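Local coordinates for protein succinate-semialdehyde dehydrogenase (Synechococcus sp., PDB 4ITA) that probably catalyses the oxidation of succinic semialdehyde to succinate with an NADP-type cofactor, as an aldehyde dehydrogenase family enzyme that binds NADPH in a Rossmann fold, at residues G76-Q80 with P296-D302; G124-M130 with N151-H157; K202-G208 with K225-L231; F288-G294 with F342-I347. All blocks are in the same frame, centred on the assembly; numbering follows the deposited sequence.

Contact 1 (G76-Q80 with P296-D302); sequences GKTHQ and PMAPETD
The segment 76-80 leaves helix 64-75 through Gly-76, whose positive phi (85°) suits glycine, runs extended through Lys-77 and Thr-78, and enters helix 79-103 with Thr-78 at the N-cap. Segment 296-302 is irregular, with a type I turn from Ala-298 to Thr-301 closed by Thr-301 N to Ala-298 O at 3.1 Å. CA atoms pair Thr-78 with Pro-296 (4.1 Å) and His-79 with Met-297 (5.0 Å). His-79 takes chi1 t and chi2 -116°; Met-297, folded m,m,m, places CE over one face of the His-79 ring, 3.9 Å from the centroid, a CH-pi contact. His-79 NE2 is hydrogen-bonded to the carbonyl O of Ser-65. Thr-78, chi1 p, turns OG1 to Ser-81 and sets CG2 3.5 Å from Thr-301 O. The Pro-296 ring, C-gamma endo, brings CB to 3.3 Å from Gly-76 O. Water 1 links His-79 ND1 (2.9 Å), Gln-80 OE1 (3.0 Å) and Met-297 O (2.9 Å). One direct hydrogen bond crosses, His-79 N to Pro-296 O, 2.8 Å and nearly straight: a carbonyl from a distant loop receives a first-turn amide, at the tight junction between helices 64-75 and 79-103, with Thr-78 as N-cap.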
# COMPACT_ATOMS: atom_id res chain seq x y z
N GLY A 76 27.73 8.65 15.05
CA GLY A 76 28.83 7.76 15.41
C GLY A 76 29.30 6.70 14.43
O GLY A 76 30.22 5.95 14.74
N LYS A 77 28.69 6.62 13.25
CA LYS A 77 29.19 5.67 12.25
C LYS A 77 30.57 6.13 11.77
O LYS A 77 30.90 7.31 11.84
CB LYS A 77 28.22 5.51 11.07
CG LYS A 77 28.26 6.63 10.05
CD LYS A 77 27.16 6.46 9.01
CE LYS A 77 27.50 5.36 8.04
NZ LYS A 77 26.27 4.76 7.43
N THR A 78 31.39 5.20 11.29
CA THR A 78 32.74 5.59 10.87
C THR A 78 32.67 6.61 9.74
O THR A 78 31.76 6.57 8.89
CB THR A 78 33.59 4.40 10.40
OG1 THR A 78 33.02 3.83 9.21
CG2 THR A 78 33.69 3.34 11.49
N HIS A 79 33.62 7.53 9.73
CA HIS A 79 33.68 8.54 8.69
C HIS A 79 33.79 7.89 7.31
O HIS A 79 33.17 8.34 6.34
CB HIS A 79 34.86 9.48 8.94
CG HIS A 79 34.94 10.63 8.00
ND1 HIS A 79 36.00 10.80 7.13
CD2 HIS A 79 34.10 11.67 7.78
CE1 HIS A 79 35.80 11.90 6.42
NE2 HIS A 79 34.66 12.45 6.80
N GLN A 80 34.56 6.81 7.21
CA GLN A 80 34.70 6.11 5.94
C GLN A 80 33.39 5.52 5.45
O GLN A 80 33.07 5.61 4.26
CB GLN A 80 35.80 5.05 6.02
CG GLN A 80 37.20 5.63 6.22
CD GLN A 80 37.58 6.64 5.14
OE1 GLN A 80 38.01 7.76 5.45
NE2 GLN A 80 37.45 6.25 3.88
N PRO A 296 35.38 7.11 15.53
CA PRO A 296 34.90 6.83 14.17
C PRO A 296 35.47 7.79 13.11
O PRO A 296 35.42 7.46 11.92
CB PRO A 296 33.38 6.97 14.30
CG PRO A 296 33.17 7.88 15.47
CD PRO A 296 34.28 7.51 16.43
N MET A 297 36.01 8.92 13.53
CA MET A 297 36.66 9.82 12.56
C MET A 297 38.00 9.27 12.04
O MET A 297 38.45 9.67 10.97
CB MET A 297 36.85 11.22 13.14
CG MET A 297 35.59 12.08 13.16
SD MET A 297 34.81 12.45 11.55
CE MET A 297 36.16 13.18 10.62
N ALA A 298 38.62 8.35 12.78
CA ALA A 298 39.88 7.75 12.35
C ALA A 298 39.64 6.71 11.27
O ALA A 298 38.79 5.83 11.43
CB ALA A 298 40.60 7.14 13.53
N PRO A 299 40.38 6.78 10.15
CA PRO A 299 40.11 5.89 9.01
C PRO A 299 40.32 4.40 9.30
O PRO A 299 39.76 3.55 8.61
CB PRO A 299 41.09 6.38 7.94
CG PRO A 299 42.15 7.12 8.69
CD PRO A 299 41.44 7.76 9.84
N GLU A 300 41.10 4.10 10.33
CA GLU A 300 41.40 2.71 10.67
C GLU A 300 40.32 2.07 11.56
O GLU A 300 40.32 0.86 11.79
CB GLU A 300 42.75 2.63 11.37
CG GLU A 300 42.79 3.35 12.72
CD GLU A 300 43.22 4.80 12.62
OE1 GLU A 300 43.44 5.42 13.68
OE2 GLU A 300 43.35 5.32 11.48
N THR A 301 39.41 2.89 12.07
CA THR A 301 38.38 2.38 12.98
C THR A 301 37.35 1.50 12.27
O THR A 301 36.83 1.88 11.22
CB THR A 301 37.67 3.55 13.69
OG1 THR A 301 38.63 4.25 14.49
CG2 THR A 301 36.54 3.04 14.58
N ASP A 302 37.07 0.33 12.83
CA ASP A 302 35.98 -0.52 12.36
C ASP A 302 34.68 -0.23 13.10
O ASP A 302 33.61 -0.14 12.49
CB ASP A 302 36.32 -2.00 12.56
CG ASP A 302 37.43 -2.47 11.65
OD1 ASP A 302 37.30 -2.32 10.42
OD2 ASP A 302 38.43 -2.99 12.17
O HOH W 1 38.29 9.22 8.07
O HOH W 2 36.52 6.22 9.41

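Contact 2 (G124-M130 with N151-H157); sequences GILLAVM and NVAVLKH. With NDP (NADPH dihydro-nicotinamide-adenine-dinucleotide phosphate), chain C; EDO (1,2-ethanediol), chain F.
Lys-156 NZ donates to O1X of the NADPH 2'-phosphate (2.8 Å) and, weakly, to its O2B (3.1 Å), as well as to His-157 O (2.9 Å), while ribose O3B of NADPH donates to Met-130 O (2.8 Å). Behind these ends the parallel strands 125-129 and 152-156 pair residue for residue, Ile-125 with Val-152 through Val-129 with Lys-156, axes at 25°. The hydrogen bonds alternate: Val-152 N to Gly-124 O (3.2 Å), Leu-126 N to Val-152 O (2.8 Å), Val-154 N to Leu-126 O (2.9 Å), Ala-128 N to Val-154 O (2.9 Å), Lys-156 N to Ala-128 O (2.8 Å), Met-130 N to Lys-156 O (3.0 Å). Helix 137-149 connects the strands, a beta-alpha-beta unit of the Rossmann-type domain, with the cofactor at their C-terminal ends. At the other end Asn-151 (chi1 m) extends the pairing: OD1 accepts from Gly-124 N at 3.1 Å, and ND2 donates to Phe-447 O. Ile-125, Leu-127, Val-129, Val-152, Val-154 and Lys-156 share one face, where Ile-125 CG1 meets Val-152 CG2 (3.6 Å) beneath helix 24-41. Leu-126, Ala-128, Ala-153 and Leu-155 form the other; just past the strand, Met-130 CG packs on Leu-155 CD1 (3.7 Å).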
# COMPACT_ATOMS: atom_id res chain seq x y z
N GLY A 124 0.85 14.63 -4.15
CA GLY A 124 0.91 15.88 -3.40
C GLY A 124 1.99 15.80 -2.34
O GLY A 124 3.09 15.31 -2.58
N ILE A 125 1.67 16.29 -1.14
CA ILE A 125 2.63 16.26 -0.04
C ILE A 125 2.76 14.86 0.55
O ILE A 125 1.79 14.26 1.00
CB ILE A 125 2.22 17.22 1.10
CG1 ILE A 125 2.02 18.65 0.60
CG2 ILE A 125 3.25 17.18 2.21
CD1 ILE A 125 1.41 19.57 1.66
N LEU A 126 4.00 14.37 0.57
CA LEU A 126 4.37 13.12 1.24
C LEU A 126 5.11 13.44 2.54
O LEU A 126 6.07 14.21 2.54
CB LEU A 126 5.28 12.29 0.33
CG LEU A 126 5.98 11.05 0.89
CD1 LEU A 126 4.98 9.96 1.28
CD2 LEU A 126 6.97 10.50 -0.13
N LEU A 127 4.64 12.85 3.64
CA LEU A 127 5.38 12.87 4.90
C LEU A 127 6.32 11.69 4.94
O LEU A 127 5.92 10.56 4.68
CB LEU A 127 4.42 12.78 6.08
CG LEU A 127 5.04 12.38 7.43
CD1 LEU A 127 5.98 13.44 7.96
CD2 LEU A 127 3.94 12.11 8.44
N ALA A 128 7.58 11.95 5.29
CA ALA A 128 8.55 10.90 5.56
C ALA A 128 9.09 11.01 6.98
O ALA A 128 9.52 12.08 7.42
CB ALA A 128 9.68 10.98 4.59
N VAL A 129 9.07 9.88 7.69
CA VAL A 129 9.65 9.78 9.02
C VAL A 129 10.84 8.83 8.93
O VAL A 129 10.69 7.69 8.49
CB VAL A 129 8.63 9.25 10.04
CG1 VAL A 129 9.29 9.02 11.41
CG2 VAL A 129 7.46 10.21 10.17
N MET A 130 12.02 9.32 9.31
CA MET A 130 13.27 8.62 9.04
C MET A 130 14.11 8.40 10.30
O MET A 130 13.98 9.14 11.27
CB MET A 130 14.08 9.37 7.99
CG MET A 130 13.44 9.34 6.60
SD MET A 130 13.46 7.72 5.75
CE MET A 130 11.77 7.62 5.14
N ASN A 151 5.95 14.81 -6.62
CA ASN A 151 5.48 15.02 -5.25
C ASN A 151 6.33 16.09 -4.57
O ASN A 151 7.43 16.41 -5.02
CB ASN A 151 5.60 13.73 -4.43
CG ASN A 151 4.53 12.70 -4.76
OD1 ASN A 151 3.38 13.04 -5.05
ND2 ASN A 151 4.89 11.43 -4.66
N VAL A 152 5.81 16.65 -3.48
CA VAL A 152 6.67 17.40 -2.57
C VAL A 152 6.74 16.63 -1.26
O VAL A 152 5.93 15.72 -1.01
CB VAL A 152 6.19 18.85 -2.36
CG1 VAL A 152 6.12 19.58 -3.69
CG2 VAL A 152 4.85 18.89 -1.64
N ALA A 153 7.72 16.96 -0.42
CA ALA A 153 7.95 16.16 0.77
C ALA A 153 8.25 17.00 1.99
O ALA A 153 8.90 18.04 1.91
CB ALA A 153 9.09 15.18 0.53
N VAL A 154 7.75 16.52 3.13
CA VAL A 154 8.16 17.04 4.42
C VAL A 154 8.82 15.90 5.18
O VAL A 154 8.30 14.78 5.21
CB VAL A 154 6.99 17.69 5.22
CG1 VAL A 154 6.52 18.96 4.51
CG2 VAL A 154 5.83 16.71 5.41
N LEU A 155 9.98 16.18 5.76
CA LEU A 155 10.78 15.18 6.46
C LEU A 155 10.76 15.42 7.96
O LEU A 155 11.12 16.50 8.42
CB LEU A 155 12.23 15.25 5.98
CG LEU A 155 13.27 14.50 6.81
CD1 LEU A 155 13.08 12.99 6.76
CD2 LEU A 155 14.69 14.89 6.38
N LYS A 156 10.36 14.41 8.71
CA LYS A 156 10.59 14.37 10.15
C LYS A 156 11.71 13.37 10.37
O LYS A 156 11.50 12.15 10.29
CB LYS A 156 9.33 14.00 10.93
CG LYS A 156 9.51 13.98 12.45
CD LYS A 156 9.76 12.58 13.02
CE LYS A 156 9.93 12.60 14.55
NZ LYS A 156 11.23 13.22 14.98
N HIS A 157 12.91 13.88 10.59
CA HIS A 157 14.07 13.04 10.83
C HIS A 157 14.16 12.72 12.32
O HIS A 157 13.43 13.29 13.14
CB HIS A 157 15.35 13.72 10.33
CG HIS A 157 16.34 12.79 9.71
ND1 HIS A 157 16.46 11.47 10.11
CD2 HIS A 157 17.24 12.97 8.72
CE1 HIS A 157 17.41 10.89 9.38
NE2 HIS A 157 17.90 11.78 8.54
PA NDP C . 12.61 4.69 16.07
O1A NDP C . 11.40 4.00 15.51
O2A NDP C . 12.71 4.93 17.55
O5B NDP C . 12.76 6.11 15.35
C5B NDP C . 12.68 6.25 13.92
C4B NDP C . 11.96 7.55 13.55
O4B NDP C . 10.60 7.46 13.99
C3B NDP C . 12.52 8.78 14.24
O3B NDP C . 12.33 9.91 13.38
C2B NDP C . 11.63 8.92 15.46
O2B NDP C . 11.57 10.25 15.97
C1B NDP C . 10.31 8.56 14.85
N9A NDP C . 9.29 8.08 15.79
C8A NDP C . 9.45 7.30 16.87
N7A NDP C . 8.25 7.05 17.46
C5A NDP C . 7.31 7.67 16.72
C6A NDP C . 5.85 7.83 16.76
N6A NDP C . 5.13 7.24 17.74
N1A NDP C . 5.28 8.57 15.79
C2A NDP C . 5.98 9.15 14.81
N3A NDP C . 7.31 9.06 14.71
C4A NDP C . 8.00 8.34 15.63
O3 NDP C . 13.85 3.82 15.49
PN NDP C . 15.32 3.44 16.07
O1N NDP C . 15.27 3.11 17.55
O2N NDP C . 16.28 4.47 15.55
O5D NDP C . 15.60 2.06 15.29
C5D NDP C . 15.76 2.06 13.87
C4D NDP C . 14.88 0.97 13.27
O4D NDP C . 14.72 1.22 11.86
C3D NDP C . 15.48 -0.41 13.38
O3D NDP C . 14.47 -1.36 13.74
C2D NDP C . 16.02 -0.63 11.98
O2D NDP C . 16.18 -2.02 11.71
C1D NDP C . 14.94 0.01 11.14
N1N NDP C . 15.44 0.27 9.78
C2N NDP C . 14.71 -0.08 8.71
C3N NDP C . 15.34 -0.28 7.48
C7N NDP C . 14.56 -0.63 6.25
O7N NDP C . 14.80 -0.03 5.20
N7N NDP C . 13.63 -1.58 6.31
C4N NDP C . 16.84 -0.15 7.34
C5N NDP C . 17.36 0.69 8.42
C6N NDP C . 16.64 0.86 9.60
P2B NDP C . 12.40 10.69 17.27
O1X NDP C . 12.00 12.13 17.42
O2X NDP C . 11.93 9.82 18.41
O3X NDP C . 13.86 10.53 16.97
C1 EDO F . 7.41 8.87 -5.31
O1 EDO F . 7.08 9.41 -4.02
C2 EDO F . 6.33 7.91 -5.80
O2 EDO F . 6.46 6.72 -5.01

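Contact 3 (K202-G208 with K225-L231). With NDP (NADPH dihydro-nicotinamide-adenine-dinucleotide phosphate), chain C; EDO (1,2-ethanediol), chain K.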
# COMPACT_ATOMS: atom_id res chain seq x y z
N LYS A 202 -0.92 13.80 1.84
CA LYS A 202 -1.65 12.76 1.09
C LYS A 202 -1.19 11.33 1.34
O LYS A 202 -1.90 10.38 1.02
CB LYS A 202 -1.62 13.07 -0.41
CG LYS A 202 -2.20 14.45 -0.78
CD LYS A 202 -3.62 14.67 -0.24
CE LYS A 202 -4.17 15.99 -0.76
NZ LYS A 202 -5.48 16.36 -0.15
N ALA A 203 0.00 11.18 1.91
CA ALA A 203 0.61 9.88 2.06
C ALA A 203 1.73 9.98 3.07
O ALA A 203 2.23 11.07 3.34
CB ALA A 203 1.16 9.40 0.72
N ALA A 204 2.14 8.84 3.63
CA ALA A 204 3.22 8.84 4.60
C ALA A 204 4.07 7.59 4.49
O ALA A 204 3.57 6.49 4.25
CB ALA A 204 2.69 9.00 6.00
N THR A 205 5.37 7.77 4.68
CA THR A 205 6.32 6.68 4.66
C THR A 205 7.18 6.74 5.92
O THR A 205 7.54 7.83 6.39
CB THR A 205 7.17 6.72 3.37
OG1 THR A 205 7.96 5.53 3.26
CG2 THR A 205 8.07 7.94 3.32
N LEU A 206 7.46 5.58 6.50
CA LEU A 206 8.30 5.54 7.69
C LEU A 206 9.31 4.42 7.59
O LEU A 206 8.98 3.29 7.22
CB LEU A 206 7.46 5.38 8.96
CG LEU A 206 8.21 5.38 10.30
CD1 LEU A 206 7.38 6.02 11.41
CD2 LEU A 206 8.61 3.95 10.74
N THR A 207 10.56 4.75 7.93
CA THR A 207 11.61 3.78 8.16
C THR A 207 11.99 3.90 9.63
O THR A 207 12.26 4.99 10.12
CB THR A 207 12.82 4.05 7.25
OG1 THR A 207 12.40 3.96 5.88
CG2 THR A 207 13.93 3.05 7.51
N GLY A 208 11.96 2.78 10.35
CA GLY A 208 12.13 2.84 11.79
C GLY A 208 11.71 1.57 12.49
O GLY A 208 11.64 0.51 11.88
N LYS A 225 -5.15 7.24 4.19
CA LYS A 225 -3.95 7.64 3.46
C LYS A 225 -2.99 6.48 3.33
O LYS A 225 -2.77 5.74 4.29
CB LYS A 225 -3.28 8.84 4.14
CG LYS A 225 -4.16 10.08 4.14
CD LYS A 225 -3.58 11.24 4.92
CE LYS A 225 -4.61 12.36 4.97
NZ LYS A 225 -4.08 13.59 5.63
N PRO A 226 -2.42 6.30 2.13
CA PRO A 226 -1.52 5.17 1.92
C PRO A 226 -0.19 5.34 2.64
O PRO A 226 0.27 6.47 2.86
CB PRO A 226 -1.31 5.17 0.40
CG PRO A 226 -1.51 6.61 0.00
CD PRO A 226 -2.58 7.13 0.92
N THR A 227 0.40 4.20 2.99
CA THR A 227 1.69 4.18 3.68
C THR A 227 2.64 3.16 3.10
O THR A 227 2.24 2.27 2.34
CB THR A 227 1.54 3.88 5.18
OG1 THR A 227 0.84 2.65 5.36
CG2 THR A 227 0.78 5.00 5.88
N LEU A 228 3.90 3.30 3.48
CA LEU A 228 4.94 2.33 3.20
C LEU A 228 5.74 2.26 4.49
O LEU A 228 6.10 3.30 5.04
CB LEU A 228 5.81 2.82 2.03
CG LEU A 228 6.87 1.84 1.50
CD1 LEU A 228 7.21 2.14 0.05
CD2 LEU A 228 8.13 1.87 2.32
N LEU A 229 5.98 1.04 4.99
CA LEU A 229 6.74 0.85 6.22
C LEU A 229 7.97 -0.02 5.97
O LEU A 229 7.85 -1.14 5.49
CB LEU A 229 5.88 0.20 7.30
CG LEU A 229 4.67 0.97 7.82
CD1 LEU A 229 4.03 0.19 8.97
CD2 LEU A 229 5.06 2.35 8.30
N GLU A 230 9.13 0.52 6.32
CA GLU A 230 10.40 -0.18 6.25
C GLU A 230 10.89 -0.33 7.68
O GLU A 230 11.44 0.61 8.26
CB GLU A 230 11.40 0.63 5.41
CG GLU A 230 11.03 0.78 3.93
CD GLU A 230 11.52 -0.37 3.05
OE1 GLU A 230 12.18 -1.29 3.57
OE2 GLU A 230 11.23 -0.34 1.83
N LEU A 231 10.68 -1.50 8.27
CA LEU A 231 10.99 -1.67 9.69
C LEU A 231 12.20 -2.58 9.89
O LEU A 231 12.95 -2.85 8.95
CB LEU A 231 9.76 -2.16 10.46
CG LEU A 231 8.48 -1.36 10.17
CD1 LEU A 231 7.32 -1.94 10.95
CD2 LEU A 231 8.64 0.16 10.46
PA NDP C . 12.61 4.69 16.07
O1A NDP C . 11.40 4.00 15.51
O2A NDP C . 12.71 4.93 17.55
O5B NDP C . 12.76 6.11 15.35
C5B NDP C . 12.68 6.25 13.92
C4B NDP C . 11.96 7.55 13.55
O4B NDP C . 10.60 7.46 13.99
C3B NDP C . 12.52 8.78 14.24
O3B NDP C . 12.33 9.91 13.38
C2B NDP C . 11.63 8.92 15.46
O2B NDP C . 11.57 10.25 15.97
C1B NDP C . 10.31 8.56 14.85
N9A NDP C . 9.29 8.08 15.79
C8A NDP C . 9.45 7.30 16.87
N7A NDP C . 8.25 7.05 17.46
C5A NDP C . 7.31 7.67 16.72
C6A NDP C . 5.85 7.83 16.76
N6A NDP C . 5.13 7.24 17.74
N1A NDP C . 5.28 8.57 15.79
C2A NDP C . 5.98 9.15 14.81
N3A NDP C . 7.31 9.06 14.71
C4A NDP C . 8.00 8.34 15.63
O3 NDP C . 13.85 3.82 15.49
PN NDP C . 15.32 3.44 16.07
O1N NDP C . 15.27 3.11 17.55
O2N NDP C . 16.28 4.47 15.55
O5D NDP C . 15.60 2.06 15.29
C5D NDP C . 15.76 2.06 13.87
C4D NDP C . 14.88 0.97 13.27
O4D NDP C . 14.72 1.22 11.86
C3D NDP C . 15.48 -0.41 13.38
O3D NDP C . 14.47 -1.36 13.74
C2D NDP C . 16.02 -0.63 11.98
O2D NDP C . 16.18 -2.02 11.71
C1D NDP C . 14.94 0.01 11.14
N1N NDP C . 15.44 0.27 9.78
C2N NDP C . 14.71 -0.08 8.71
C3N NDP C . 15.34 -0.28 7.48
C7N NDP C . 14.56 -0.63 6.25
O7N NDP C . 14.80 -0.03 5.20
N7N NDP C . 13.63 -1.58 6.31
C4N NDP C . 16.84 -0.15 7.34
C5N NDP C . 17.36 0.69 8.42
C6N NDP C . 16.64 0.86 9.60
P2B NDP C . 12.40 10.69 17.27
O1X NDP C . 12.00 12.13 17.42
O2X NDP C . 11.93 9.82 18.41
O3X NDP C . 13.86 10.53 16.97
C1 EDO K . -1.07 -0.09 3.31
O1 EDO K . -0.59 -0.82 2.17
C2 EDO K . -1.22 1.39 2.98
O2 EDO K . -0.88 1.64 1.60
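Lys-225 opens the second segment by laying its CB 3.7 Å from Lys-202 O and sending its extended side chain to carbonyls of Val-201 and Ile-196. At Pro-226 the ring carbon CD sits 3.3 Å from Lys-202 O and CG packs 3.9 Å from Ala-203 CB; Pro-226 O then accepts the amide Ala-204 N at 3.1 Å, and Tyr-435 of the second subunit packs against this proline. From Thr-227 the chains run as parallel strands, 4° apart, within a beta-alpha-beta unit whose connection is helix 210-222. Leu-228 N gives only a weak bond to Ala-204 O (3.3 Å), but Leu-228 O firmly accepts Leu-206 N (3.0 Å). Leu-229 shares the face of Ala-204, Thr-227 and Leu-206, its CD2 3.9 Å from Leu-206 CB, against helix 210-222. Glu-230 lies on the other face with Thr-207: its N bonds Leu-206 O (2.9 Å), its O takes Gly-208 N (3.1 Å), and its OE1 accepts N7N of the NADPH carboxamide (3.1 Å). Leu-231 finishes the run, its O accepting the same N7N at 3.0 Å. Gly-208 CA lies 3.1 Å from NADPH O4D; a CB there would be crowded by C5B. Two acceptors on one amide nitrogen, at the C-terminal end of strand 227-230, hold the carboxamide and are consistent with orienting the nicotinamide ring.

Contact 4 (F288-G294 with F342-I347)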
# COMPACT_ATOMS: atom_id res chain seq x y z
N PHE A 288 35.88 -11.20 14.64
CA PHE A 288 35.26 -10.22 15.53
C PHE A 288 36.29 -9.71 16.54
O PHE A 288 36.31 -8.52 16.88
CB PHE A 288 34.09 -10.83 16.30
CG PHE A 288 32.77 -10.84 15.56
CD1 PHE A 288 32.68 -11.22 14.23
CD2 PHE A 288 31.59 -10.54 16.24
CE1 PHE A 288 31.44 -11.26 13.58
CE2 PHE A 288 30.36 -10.58 15.60
CZ PHE A 288 30.29 -10.94 14.27
N ALA A 289 37.14 -10.62 17.03
CA ALA A 289 38.07 -10.30 18.11
C ALA A 289 39.08 -9.23 17.75
O ALA A 289 39.56 -8.50 18.62
CB ALA A 289 38.78 -11.57 18.58
N SER A 290 39.40 -9.11 16.46
CA SER A 290 40.42 -8.18 16.03
C SER A 290 39.90 -6.93 15.30
O SER A 290 40.68 -6.18 14.71
CB SER A 290 41.50 -8.91 15.23
OG SER A 290 42.25 -9.75 16.09
N LEU A 291 38.59 -6.70 15.35
CA LEU A 291 38.04 -5.45 14.84
C LEU A 291 38.55 -4.28 15.68
O LEU A 291 38.69 -4.39 16.89
CB LEU A 291 36.51 -5.50 14.86
CG LEU A 291 35.89 -6.51 13.90
CD1 LEU A 291 34.39 -6.61 14.11
CD2 LEU A 291 36.20 -6.14 12.45
N LYS A 292 38.84 -3.16 15.02
CA LYS A 292 39.36 -1.99 15.72
C LYS A 292 38.23 -1.11 16.23
O LYS A 292 37.41 -0.62 15.45
CB LYS A 292 40.29 -1.18 14.82
CG LYS A 292 41.08 -0.12 15.57
CD LYS A 292 42.16 0.49 14.71
CE LYS A 292 43.35 0.95 15.54
NZ LYS A 292 44.46 1.48 14.70
N ILE A 293 38.19 -0.92 17.54
CA ILE A 293 37.18 -0.09 18.17
C ILE A 293 37.80 1.25 18.54
O ILE A 293 38.90 1.29 19.10
CB ILE A 293 36.63 -0.76 19.45
CG1 ILE A 293 36.25 -2.22 19.17
CG2 ILE A 293 35.44 0.02 20.01
CD1 ILE A 293 36.00 -3.05 20.42
N GLY A 294 37.13 2.35 18.22
CA GLY A 294 37.68 3.64 18.56
C GLY A 294 36.94 4.80 17.93
O GLY A 294 35.77 4.70 17.57
N PHE A 342 30.13 3.04 23.79
CA PHE A 342 30.82 1.92 23.16
C PHE A 342 30.36 0.57 23.68
O PHE A 342 30.30 0.33 24.89
CB PHE A 342 32.33 2.06 23.32
CG PHE A 342 32.95 3.10 22.41
CD1 PHE A 342 33.12 4.41 22.84
CD2 PHE A 342 33.36 2.76 21.13
CE1 PHE A 342 33.69 5.36 22.01
CE2 PHE A 342 33.92 3.70 20.29
CZ PHE A 342 34.09 5.00 20.73
N TYR A 343 30.02 -0.31 22.74
CA TYR A 343 29.72 -1.71 23.02
C TYR A 343 30.52 -2.57 22.04
O TYR A 343 30.54 -2.29 20.84
CB TYR A 343 28.22 -1.98 22.86
CG TYR A 343 27.77 -3.24 23.56
CD1 TYR A 343 27.34 -3.20 24.88
CD2 TYR A 343 27.80 -4.47 22.92
CE1 TYR A 343 26.94 -4.34 25.54
CE2 TYR A 343 27.41 -5.62 23.58
CZ TYR A 343 26.98 -5.55 24.89
OH TYR A 343 26.59 -6.70 25.53
N PRO A 344 31.23 -3.60 22.54
CA PRO A 344 32.16 -4.35 21.69
C PRO A 344 31.46 -5.40 20.83
O PRO A 344 30.37 -5.86 21.18
CB PRO A 344 33.05 -5.05 22.72
CG PRO A 344 32.12 -5.32 23.85
CD PRO A 344 31.22 -4.10 23.92
N PRO A 345 32.09 -5.78 19.71
CA PRO A 345 31.63 -6.96 18.96
C PRO A 345 31.45 -8.14 19.91
O PRO A 345 32.32 -8.42 20.73
CB PRO A 345 32.79 -7.21 18.00
CG PRO A 345 33.35 -5.84 17.74
CD PRO A 345 33.25 -5.13 19.07
N THR A 346 30.31 -8.80 19.79
CA THR A 346 29.90 -9.82 20.75
C THR A 346 29.33 -11.01 20.01
O THR A 346 28.65 -10.86 19.00
CB THR A 346 28.84 -9.24 21.71
OG1 THR A 346 29.41 -8.17 22.47
CG2 THR A 346 28.30 -10.30 22.67
N ILE A 347 29.60 -12.21 20.52
CA ILE A 347 29.03 -13.43 19.97
C ILE A 347 28.39 -14.23 21.09
O ILE A 347 29.04 -14.50 22.11
CB ILE A 347 30.08 -14.30 19.25
CG1 ILE A 347 30.72 -13.52 18.09
CG2 ILE A 347 29.47 -15.62 18.79
CD1 ILE A 347 31.94 -14.21 17.49
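In an alpha/beta domain of the aldehyde dehydrogenase fold, helix 274-289 ends here: Phe-288 and Ala-289 are still helical, Ser-290 is the first residue to leave, and Leu-291 N bonds back to Phe-288 O at 3.3 Å before the chain extends through Ile-293 to Gly-294. Opposite it, residues 342-345 run extended through two consecutive prolines into strand 346-349, one strand of the seven-stranded mixed sheet that also holds strand 267-273, the strand just before helix 274-289. The contact therefore packs a helix end and its exit loop on the entry to a sheet strand. No hydrogen bond crosses; the closest CA atoms, Phe-288 and Pro-345, are 6.0 Å apart. Pro-345 is the hub: its CB lies 4.0 Å from Phe-288 CD2, its CG 3.9 Å from Leu-291 CD1 and its CD 3.7 Å from Ile-293 CD1. Phe-288, also lodged against helix 245-257, takes Ile-347 over one ring face, CD1 4.2 Å from the centroid in a CH-pi contact. Farther out, Ile-293 CG2 approaches Phe-342 CD2 (3.6 Å), and the Phe-342 ring has a cation-pi partner in Arg-338. At the edge of that same ring, near its plane, Gly-294 O sits 3.4 Å from Phe-342 CE2.

Contacts 2 and 3 belong to one sheet, their centres 10 Å apart: strands 115-129 and 201-207 are neighbours, joined by Leu-127 O to Thr-205 N (2.8 Å) and Val-129 N to Thr-205 O (2.9 Å), probable hydrogen bonds. Together they hold the two ends of one NADPH, contact 2 the adenosine side and contact 3 the nicotinamide. Contacts 1 and 4, with centres 13 Å apart, meet where Asp-302 N lies 2.8 Å from Lys-292 O, a probable hydrogen bond, and their segments alternate along the chain. Contact 4 is remote, about 20 Å from contact 3 at the nearest atoms, whereas the side chain of Lys-77 in contact 1 comes within about 10 Å of NADPH.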